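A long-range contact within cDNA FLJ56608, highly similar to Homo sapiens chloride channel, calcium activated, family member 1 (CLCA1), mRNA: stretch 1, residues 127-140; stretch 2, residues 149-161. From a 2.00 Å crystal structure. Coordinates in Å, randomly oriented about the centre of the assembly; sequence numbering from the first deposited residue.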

# COMPACT_ATOMS: atom_id res chain seq x y z
N VAL A 127 -11.14 -5.83 6.14
CA VAL A 127 -10.95 -5.42 4.75
C VAL A 127 -12.29 -5.40 4.03
O VAL A 127 -12.65 -4.40 3.38
CB VAL A 127 -9.95 -6.36 4.06
CG1 VAL A 127 -10.14 -6.34 2.58
CG2 VAL A 127 -8.53 -5.94 4.46
N LYS A 128 -13.07 -6.48 4.17
CA LYS A 128 -14.39 -6.49 3.55
C LYS A 128 -15.20 -5.33 4.08
O LYS A 128 -15.85 -4.62 3.31
CB LYS A 128 -15.10 -7.84 3.79
CG LYS A 128 -14.65 -8.99 2.86
CD LYS A 128 -15.22 -10.38 3.28
CE LYS A 128 -14.56 -10.95 4.57
NZ LYS A 128 -14.71 -12.44 4.81
N GLN A 129 -15.09 -5.06 5.39
CA GLN A 129 -15.93 -4.01 5.96
C GLN A 129 -15.50 -2.65 5.44
O GLN A 129 -16.32 -1.71 5.39
CB GLN A 129 -15.85 -4.01 7.48
CG GLN A 129 -17.19 -4.13 8.17
CD GLN A 129 -17.72 -5.54 8.16
OE1 GLN A 129 -18.66 -5.86 7.43
NE2 GLN A 129 -17.13 -6.40 8.98
N SER A 130 -14.23 -2.52 5.06
CA SER A 130 -13.72 -1.18 4.76
C SER A 130 -14.31 -0.65 3.46
O SER A 130 -14.51 0.56 3.34
CB SER A 130 -12.20 -1.19 4.68
OG SER A 130 -11.71 -1.78 3.48
N GLY A 131 -14.60 -1.53 2.50
CA GLY A 131 -14.99 -1.12 1.17
C GLY A 131 -13.85 -0.61 0.33
O GLY A 131 -14.08 -0.17 -0.80
N ALA A 132 -12.63 -0.62 0.87
CA ALA A 132 -11.44 -0.24 0.13
C ALA A 132 -11.20 -1.23 -1.00
O ALA A 132 -11.67 -2.36 -0.99
CB ALA A 132 -10.22 -0.17 1.05
N ILE A 133 -10.46 -0.75 -2.00
CA ILE A 133 -10.02 -1.52 -3.16
C ILE A 133 -8.56 -1.80 -2.93
O ILE A 133 -7.77 -0.86 -2.85
CB ILE A 133 -10.20 -0.70 -4.45
CG1 ILE A 133 -11.66 -0.32 -4.68
CG2 ILE A 133 -9.67 -1.38 -5.69
CD1 ILE A 133 -11.81 1.09 -5.39
N ILE A 134 -8.17 -3.06 -2.82
CA ILE A 134 -6.77 -3.40 -2.58
C ILE A 134 -6.14 -3.89 -3.89
O ILE A 134 -6.46 -4.97 -4.38
CB ILE A 134 -6.62 -4.44 -1.46
CG1 ILE A 134 -7.25 -3.93 -0.16
CG2 ILE A 134 -5.17 -4.68 -1.19
CD1 ILE A 134 -7.67 -5.03 0.79
N HIS A 135 -5.24 -3.08 -4.45
CA HIS A 135 -4.34 -3.49 -5.52
C HIS A 135 -3.11 -4.13 -4.87
O HIS A 135 -2.57 -3.59 -3.90
CB HIS A 135 -3.92 -2.29 -6.35
CG HIS A 135 -5.06 -1.42 -6.79
ND1 HIS A 135 -6.01 -1.85 -7.70
CD2 HIS A 135 -5.37 -0.14 -6.50
CE1 HIS A 135 -6.88 -0.88 -7.92
NE2 HIS A 135 -6.54 0.16 -7.17
N THR A 136 -2.69 -5.27 -5.40
CA THR A 136 -1.52 -5.98 -4.89
C THR A 136 -0.50 -6.11 -6.01
O THR A 136 -0.84 -6.41 -7.15
CB THR A 136 -1.91 -7.37 -4.33
OG1 THR A 136 -2.53 -8.17 -5.35
CG2 THR A 136 -2.88 -7.22 -3.18
N VAL A 137 0.75 -5.81 -5.68
CA VAL A 137 1.90 -6.08 -6.53
C VAL A 137 2.77 -7.07 -5.76
O VAL A 137 3.32 -6.75 -4.68
CB VAL A 137 2.68 -4.82 -6.90
CG1 VAL A 137 3.68 -5.13 -8.00
CG2 VAL A 137 1.73 -3.72 -7.38
N ALA A 138 2.85 -8.30 -6.27
CA ALA A 138 3.66 -9.35 -5.69
C ALA A 138 5.09 -9.18 -6.17
O ALA A 138 5.35 -9.18 -7.37
CB ALA A 138 3.11 -10.72 -6.08
N LEU A 139 6.03 -9.00 -5.24
CA LEU A 139 7.41 -8.72 -5.62
C LEU A 139 8.31 -9.94 -5.47
O LEU A 139 9.49 -9.89 -5.83
CB LEU A 139 7.94 -7.54 -4.79
CG LEU A 139 7.15 -6.26 -5.11
CD1 LEU A 139 7.33 -5.19 -4.09
CD2 LEU A 139 7.52 -5.76 -6.52
N GLY A 140 7.78 -11.03 -4.96
CA GLY A 140 8.50 -12.28 -4.94
C GLY A 140 7.62 -13.36 -5.54
O GLY A 140 6.45 -13.12 -5.86
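Stretch 2, residues 149-161: ELSKMTGGLQTYA

Both stretches read helix, turn, strand. Stretch 1 leaves its helix at Gly131, where phi is positive, and runs as a strand from Ile133 to Ala138; stretch 2 comes off its helix, turns through Gly155 and Gly156, and is a strand at Gln158 and Thr159. The two strands are parallel and in step: Thr136 pairs with Gln158 (CA to CA 5.0 Å) and Val137 with Thr159 (CA to CA 4.9 Å). The ladder is regular, with Thr136 N to Leu157 O at 2.9 Å, Thr159 N to Thr136 O at 3.1 Å and Ala138 N to Thr159 O at 3.1 Å.

Before the ladder begins, side chains take over as backbone partners. Thr154 OG1 accepts from Ile134 N at 2.9 Å while donating to Leu150 O at 2.9 Å, tying strand to helix. His135 ND1 accepts Leu157 N at 3.0 Å, at the ring edge. Gly156 packs its CA 3.2 Å from Ile134 O; a CB there would strike that oxygen.

Thr136 OG1 and Ser151 OG share a 2.7 Å hydrogen bond. Leu150 CD2 lies 4.1 Å from Ile134 CD1 and 4.2 Å from Val127 CG2, joining helix to helix and strand. On the other face from Thr136, Val137 CG2 meets Thr159 CG2 at 3.4 Å.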

# COMPACT_ATOMS: atom_id res chain seq x y z
N GLU A 149 -6.19 -13.12 -2.86
CA GLU A 149 -7.57 -13.01 -2.38
C GLU A 149 -7.89 -11.62 -1.85
O GLU A 149 -9.04 -11.18 -1.92
CB GLU A 149 -7.85 -14.07 -1.31
CG GLU A 149 -7.91 -15.52 -1.88
CD GLU A 149 -8.93 -15.70 -3.02
OE1 GLU A 149 -10.11 -15.32 -2.83
OE2 GLU A 149 -8.55 -16.23 -4.09
N LEU A 150 -6.90 -10.91 -1.29
CA LEU A 150 -7.13 -9.52 -0.93
C LEU A 150 -7.63 -8.73 -2.13
O LEU A 150 -8.59 -7.96 -2.02
CB LEU A 150 -5.85 -8.87 -0.39
CG LEU A 150 -5.44 -9.20 1.03
CD1 LEU A 150 -4.08 -8.54 1.34
CD2 LEU A 150 -6.48 -8.75 2.03
N SER A 151 -6.95 -8.88 -3.27
CA SER A 151 -7.41 -8.20 -4.48
C SER A 151 -8.79 -8.70 -4.93
O SER A 151 -9.71 -7.90 -5.20
CB SER A 151 -6.40 -8.39 -5.61
OG SER A 151 -5.22 -7.65 -5.35
N LYS A 152 -8.94 -10.01 -5.08
CA LYS A 152 -10.17 -10.55 -5.64
C LYS A 152 -11.40 -10.11 -4.84
O LYS A 152 -12.44 -9.80 -5.43
CB LYS A 152 -10.10 -12.08 -5.69
CG LYS A 152 -9.27 -12.57 -6.85
CD LYS A 152 -9.39 -14.07 -7.06
CE LYS A 152 -9.29 -14.42 -8.55
NZ LYS A 152 -8.15 -13.72 -9.23
N MET A 153 -11.29 -10.04 -3.53
CA MET A 153 -12.48 -9.75 -2.73
C MET A 153 -12.79 -8.27 -2.62
O MET A 153 -13.78 -7.90 -1.97
CB MET A 153 -12.32 -10.32 -1.33
CG MET A 153 -11.25 -9.58 -0.52
SD MET A 153 -10.55 -10.51 0.85
CE MET A 153 -11.72 -10.16 2.13
N THR A 154 -11.93 -7.41 -3.15
CA THR A 154 -12.15 -5.97 -3.05
C THR A 154 -12.25 -5.30 -4.40
O THR A 154 -12.50 -4.09 -4.45
CB THR A 154 -11.02 -5.29 -2.26
OG1 THR A 154 -9.79 -5.50 -2.95
CG2 THR A 154 -10.94 -5.83 -0.90
N GLY A 155 -12.04 -6.05 -5.48
CA GLY A 155 -12.10 -5.53 -6.82
C GLY A 155 -10.80 -4.93 -7.29
O GLY A 155 -10.79 -4.23 -8.31
N GLY A 156 -9.68 -5.19 -6.58
CA GLY A 156 -8.43 -4.55 -6.89
C GLY A 156 -7.72 -5.25 -7.99
O GLY A 156 -8.07 -6.37 -8.34
N LEU A 157 -6.71 -4.59 -8.56
CA LEU A 157 -5.87 -5.22 -9.57
C LEU A 157 -4.67 -5.94 -8.95
O LEU A 157 -4.12 -5.52 -7.92
CB LEU A 157 -5.35 -4.18 -10.56
CG LEU A 157 -6.44 -3.32 -11.24
CD1 LEU A 157 -5.81 -2.41 -12.30
CD2 LEU A 157 -7.52 -4.17 -11.86
N GLN A 158 -4.28 -7.04 -9.59
CA GLN A 158 -3.12 -7.84 -9.22
C GLN A 158 -2.08 -7.75 -10.32
O GLN A 158 -2.42 -7.80 -11.50
CB GLN A 158 -3.50 -9.30 -9.02
CG GLN A 158 -4.75 -9.55 -8.25
CD GLN A 158 -5.36 -10.90 -8.59
OE1 GLN A 158 -6.58 -11.06 -8.60
NE2 GLN A 158 -4.51 -11.89 -8.86
N THR A 159 -0.81 -7.66 -9.94
CA THR A 159 0.28 -7.55 -10.90
C THR A 159 1.53 -8.21 -10.33
O THR A 159 1.60 -8.53 -9.14
CB THR A 159 0.52 -6.09 -11.32
OG1 THR A 159 1.83 -5.95 -11.88
CG2 THR A 159 0.36 -5.12 -10.16
N TYR A 160 2.52 -8.42 -11.22
CA TYR A 160 3.68 -9.29 -11.00
C TYR A 160 3.25 -10.74 -10.75
O TYR A 160 4.03 -11.53 -10.20
CB TYR A 160 4.56 -8.78 -9.85
CG TYR A 160 6.05 -8.57 -10.16
CD1 TYR A 160 6.52 -7.31 -10.52
CD2 TYR A 160 6.97 -9.62 -10.04
CE1 TYR A 160 7.86 -7.10 -10.79
CE2 TYR A 160 8.32 -9.41 -10.31
CZ TYR A 160 8.75 -8.15 -10.68
OH TYR A 160 10.07 -7.93 -10.96
N ALA A 161 2.03 -11.10 -11.14
CA ALA A 161 1.43 -12.39 -10.81
C ALA A 161 0.41 -12.84 -11.87
O ALA A 161 -0.77 -13.02 -11.58
CB ALA A 161 0.76 -12.31 -9.43
O HOH W 1 -14.20 -2.79 -2.53